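Local coordinates for protein hypothetical sugar kinase (Cytophaga hutchinsonii, PDB 3R8E) that probably phosphorylates a sugar, as a putative sugar kinase of the ROK family with a ribonuclease H-like fold, at residues A[195-198]-A[199-203]; A[220-223]-A[224-227]. All coordinates share one frame; numbering follows the deposited sequence.

Contact 1: A[195-198]-A[199-203]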
# COMPACT_ATOMS: atom_id res chain seq x y z
N ASN A 195 -18.55 0.54 16.57
CA ASN A 195 -18.70 -0.11 17.89
C ASN A 195 -17.50 0.16 18.80
O ASN A 195 -17.67 0.29 20.01
CB ASN A 195 -18.93 -1.62 17.75
CG ASN A 195 -20.11 -2.02 16.89
OD1 ASN A 195 -20.04 -2.97 16.11
ND2 ASN A 195 -21.22 -1.31 17.00
N HIS A 196 -16.29 0.26 18.21
CA HIS A 196 -15.07 0.52 18.96
C HIS A 196 -14.97 1.99 19.36
O HIS A 196 -14.48 2.29 20.45
CB HIS A 196 -13.85 0.05 18.16
CG HIS A 196 -13.91 -1.42 17.85
ND1 HIS A 196 -14.36 -1.88 16.62
CD2 HIS A 196 -13.66 -2.48 18.65
CE1 HIS A 196 -14.33 -3.20 16.70
NE2 HIS A 196 -13.91 -3.61 17.90
N LEU A 197 -15.51 2.91 18.51
CA LEU A 197 -15.59 4.34 18.80
C LEU A 197 -16.52 4.56 20.01
O LEU A 197 -16.18 5.32 20.92
CB LEU A 197 -16.08 5.13 17.56
CG LEU A 197 -16.82 6.46 17.81
CD1 LEU A 197 -15.85 7.62 17.95
CD2 LEU A 197 -17.83 6.74 16.72
N ILE A 198 -17.68 3.87 20.02
CA ILE A 198 -18.68 3.94 21.10
C ILE A 198 -18.06 3.41 22.40
O ILE A 198 -18.20 4.05 23.44
CB ILE A 198 -20.00 3.20 20.72
CG1 ILE A 198 -20.71 3.89 19.53
CG2 ILE A 198 -20.96 3.08 21.93
CD1 ILE A 198 -21.73 3.03 18.78
N ALA A 199 -17.37 2.25 22.34
CA ALA A 199 -16.72 1.63 23.50
C ALA A 199 -15.62 2.54 24.08
O ALA A 199 -15.52 2.65 25.30
CB ALA A 199 -16.14 0.28 23.12
N TYR A 200 -14.84 3.21 23.20
CA TYR A 200 -13.79 4.14 23.60
C TYR A 200 -14.39 5.39 24.26
O TYR A 200 -13.83 5.90 25.23
CB TYR A 200 -12.90 4.53 22.40
CG TYR A 200 -11.86 5.59 22.71
CD1 TYR A 200 -10.72 5.29 23.45
CD2 TYR A 200 -12.03 6.91 22.28
CE1 TYR A 200 -9.77 6.27 23.75
CE2 TYR A 200 -11.09 7.89 22.58
CZ TYR A 200 -9.96 7.57 23.32
OH TYR A 200 -9.03 8.54 23.61
N THR A 201 -15.54 5.89 23.72
CA THR A 201 -16.24 7.06 24.27
C THR A 201 -16.74 6.74 25.69
O THR A 201 -16.58 7.58 26.57
CB THR A 201 -17.36 7.54 23.33
OG1 THR A 201 -16.82 7.78 22.03
CG2 THR A 201 -18.04 8.83 23.81
N HIS A 202 -17.28 5.52 25.92
CA HIS A 202 -17.74 5.06 27.24
C HIS A 202 -16.57 4.96 28.22
O HIS A 202 -16.74 5.27 29.40
CB HIS A 202 -18.46 3.71 27.15
CG HIS A 202 -19.89 3.79 26.71
ND1 HIS A 202 -20.85 4.43 27.47
CD2 HIS A 202 -20.48 3.26 25.61
CE1 HIS A 202 -21.98 4.28 26.81
NE2 HIS A 202 -21.81 3.59 25.68
N GLU A 203 -15.37 4.55 27.73
CA GLU A 203 -14.15 4.43 28.53
C GLU A 203 -13.68 5.80 29.02
O GLU A 203 -13.28 5.94 30.17
CB GLU A 203 -13.03 3.75 27.72
CG GLU A 203 -13.14 2.23 27.67
CD GLU A 203 -12.19 1.52 26.73
OE1 GLU A 203 -11.11 2.07 26.42
OE2 GLU A 203 -12.52 0.39 26.31
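Leu197 O is gripped twice by one residue a helical turn further on, Thr201, which gives it both its backbone N and its hydroxyl. The hydroxyl bond is the shorter, 2.8 Å from Thr201 OG1 to Leu197 O, and it comes from above the carbonyl plane, 36° out of it. Thr201 N reaches the same oxygen from the opposite face, so that the carbonyl is held between them. The torsion explains the reach: OG1 stands anti to the carbonyl carbon of Thr201 (chi1 -55°), which swings it back along the helix. Replacing Thr201 by alanine would take away the hydroxyl bond to Leu197 O and would probably open a gap beside Leu221 and Ile226, where the threonine side chain packs. One residue on, the same spacing brings together Ile198 and His202, lying alongside each other, with Ile198 CG2 3.7 Å from His202 CD2; the backbone bond from His202 N to Ile198 O joins the same pair. All this lies in the first turns of helix 194-207. Its buried side, marked by Leu197 and Thr201, rests on helix 235-259 and on helix 223-231, while Ile198 and His202 meet Leu221 in the loop that leads into the latter.

Contact 2: A[220-223]-A[224-227]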
# COMPACT_ATOMS: atom_id res chain seq x y z
N GLU A 220 -28.32 5.87 24.44
CA GLU A 220 -27.49 5.08 23.53
C GLU A 220 -26.59 5.97 22.68
O GLU A 220 -27.08 6.82 21.93
CB GLU A 220 -28.35 4.19 22.63
CG GLU A 220 -28.70 2.84 23.25
CD GLU A 220 -29.45 1.87 22.36
OE1 GLU A 220 -29.27 1.91 21.12
OE2 GLU A 220 -30.20 1.04 22.91
N LEU A 221 -25.26 5.76 22.79
CA LEU A 221 -24.27 6.51 22.01
C LEU A 221 -24.29 6.07 20.55
O LEU A 221 -24.62 4.92 20.24
CB LEU A 221 -22.85 6.35 22.59
CG LEU A 221 -22.54 7.08 23.91
CD1 LEU A 221 -21.15 6.74 24.38
CD2 LEU A 221 -22.65 8.59 23.76
N SER A 222 -23.94 7.01 19.65
CA SER A 222 -23.86 6.82 18.21
C SER A 222 -22.91 7.88 17.62
O SER A 222 -22.72 8.91 18.27
CB SER A 222 -25.25 6.92 17.57
OG SER A 222 -25.74 8.25 17.56
N PRO A 223 -22.30 7.68 16.42
CA PRO A 223 -21.42 8.73 15.88
C PRO A 223 -22.12 10.09 15.78
O PRO A 223 -21.53 11.10 16.17
CB PRO A 223 -21.03 8.19 14.49
CG PRO A 223 -21.20 6.72 14.60
CD PRO A 223 -22.38 6.53 15.50
N LYS A 224 -23.39 10.11 15.32
CA LYS A 224 -24.22 11.32 15.18
C LYS A 224 -24.36 12.07 16.52
O LYS A 224 -24.18 13.29 16.54
CB LYS A 224 -25.60 10.97 14.61
CG LYS A 224 -26.40 12.18 14.13
CD LYS A 224 -27.79 11.78 13.63
CE LYS A 224 -28.59 12.96 13.14
NZ LYS A 224 -29.09 13.81 14.25
N VAL A 225 -24.66 11.35 17.62
CA VAL A 225 -24.83 11.94 18.96
C VAL A 225 -23.48 12.52 19.46
O VAL A 225 -23.46 13.65 19.94
CB VAL A 225 -25.45 10.93 19.97
CG1 VAL A 225 -25.34 11.42 21.41
CG2 VAL A 225 -26.91 10.65 19.62
N ILE A 226 -22.36 11.77 19.30
CA ILE A 226 -21.03 12.22 19.73
C ILE A 226 -20.60 13.45 18.89
O ILE A 226 -19.96 14.36 19.42
CB ILE A 226 -19.98 11.06 19.71
CG1 ILE A 226 -20.46 9.88 20.59
CG2 ILE A 226 -18.59 11.54 20.18
CD1 ILE A 226 -19.91 8.48 20.23
N ALA A 227 -21.02 13.51 17.61
CA ALA A 227 -20.74 14.65 16.72
C ALA A 227 -21.58 15.87 17.13
O ALA A 227 -21.06 16.98 17.17
CB ALA A 227 -21.03 14.27 15.27
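This is a serine N-cap with the first turn of the helix it opens, at the point where the loop after helix 194-207 runs into helix 223-231. Ser222 is the cap and Pro223 the first helical residue, a position that suits proline because the N-H it lacks would have had no acceptor within the helix. Ser222 OG accepts from Val225 N at 3.3 Å, a long but fairly straight bond (161° at the hydrogen). The hydroxyl can do so because it stands between its own backbone N and carbonyl carbon (chi1 72°), turned toward the first turn. It also lies against the valine side chain, 3.4 Å from Val225 CG2, the methyl beside the backbone N. The carbonyl of the same serine begins the regular pattern: Ile226 N meets Ser222 O at 3.1 Å, and Ala227 N follows on Pro223 O. Ile226 CD1 lies over the face of the serine carbonyl, 3.5 Å from Ser222 O. Just before the cap, Leu221 crosses Ile226 at about a right angle, with Leu221 CD2 4.1 Å from Ile226 CG1; both also pack on Thr201 of helix 194-207. Val225 turns instead to Leu215 and Ile218. The chemistry is thus that of a capped start: the serine hydroxyl stands in for the helical carbonyl that Val225 N, so early in the helix, does not have, and the serine carbonyl starts the regular i to i+4 bonding at Ile226 N, while apolar side chains tie the turn to its neighbours.

Overall arrangement
The two contacts illustrate how a side-chain hydroxyl serves a helix differently according to its place. In contact 1, within the early turns of helix 194-207, past its start, the threonine hydroxyl adds a bond to a carbonyl already paired; in contact 2, at the start of helix 223-231, the serine hydroxyl accepts from a backbone N-H. Both are partly buried: Leu197, Thr201, Ile226 and Ala227 are the buried residues, while Asn195, His202, Glu220 and Lys224 are exposed. Their centres lie 10 Å apart, and they meet directly: His202 NE2 is 3.5 Å from Leu221 CD1, and Thr201 OG1 is 3.6 Å from Ile226 CD1. Packing of this sort joins two helices consecutive in the chain.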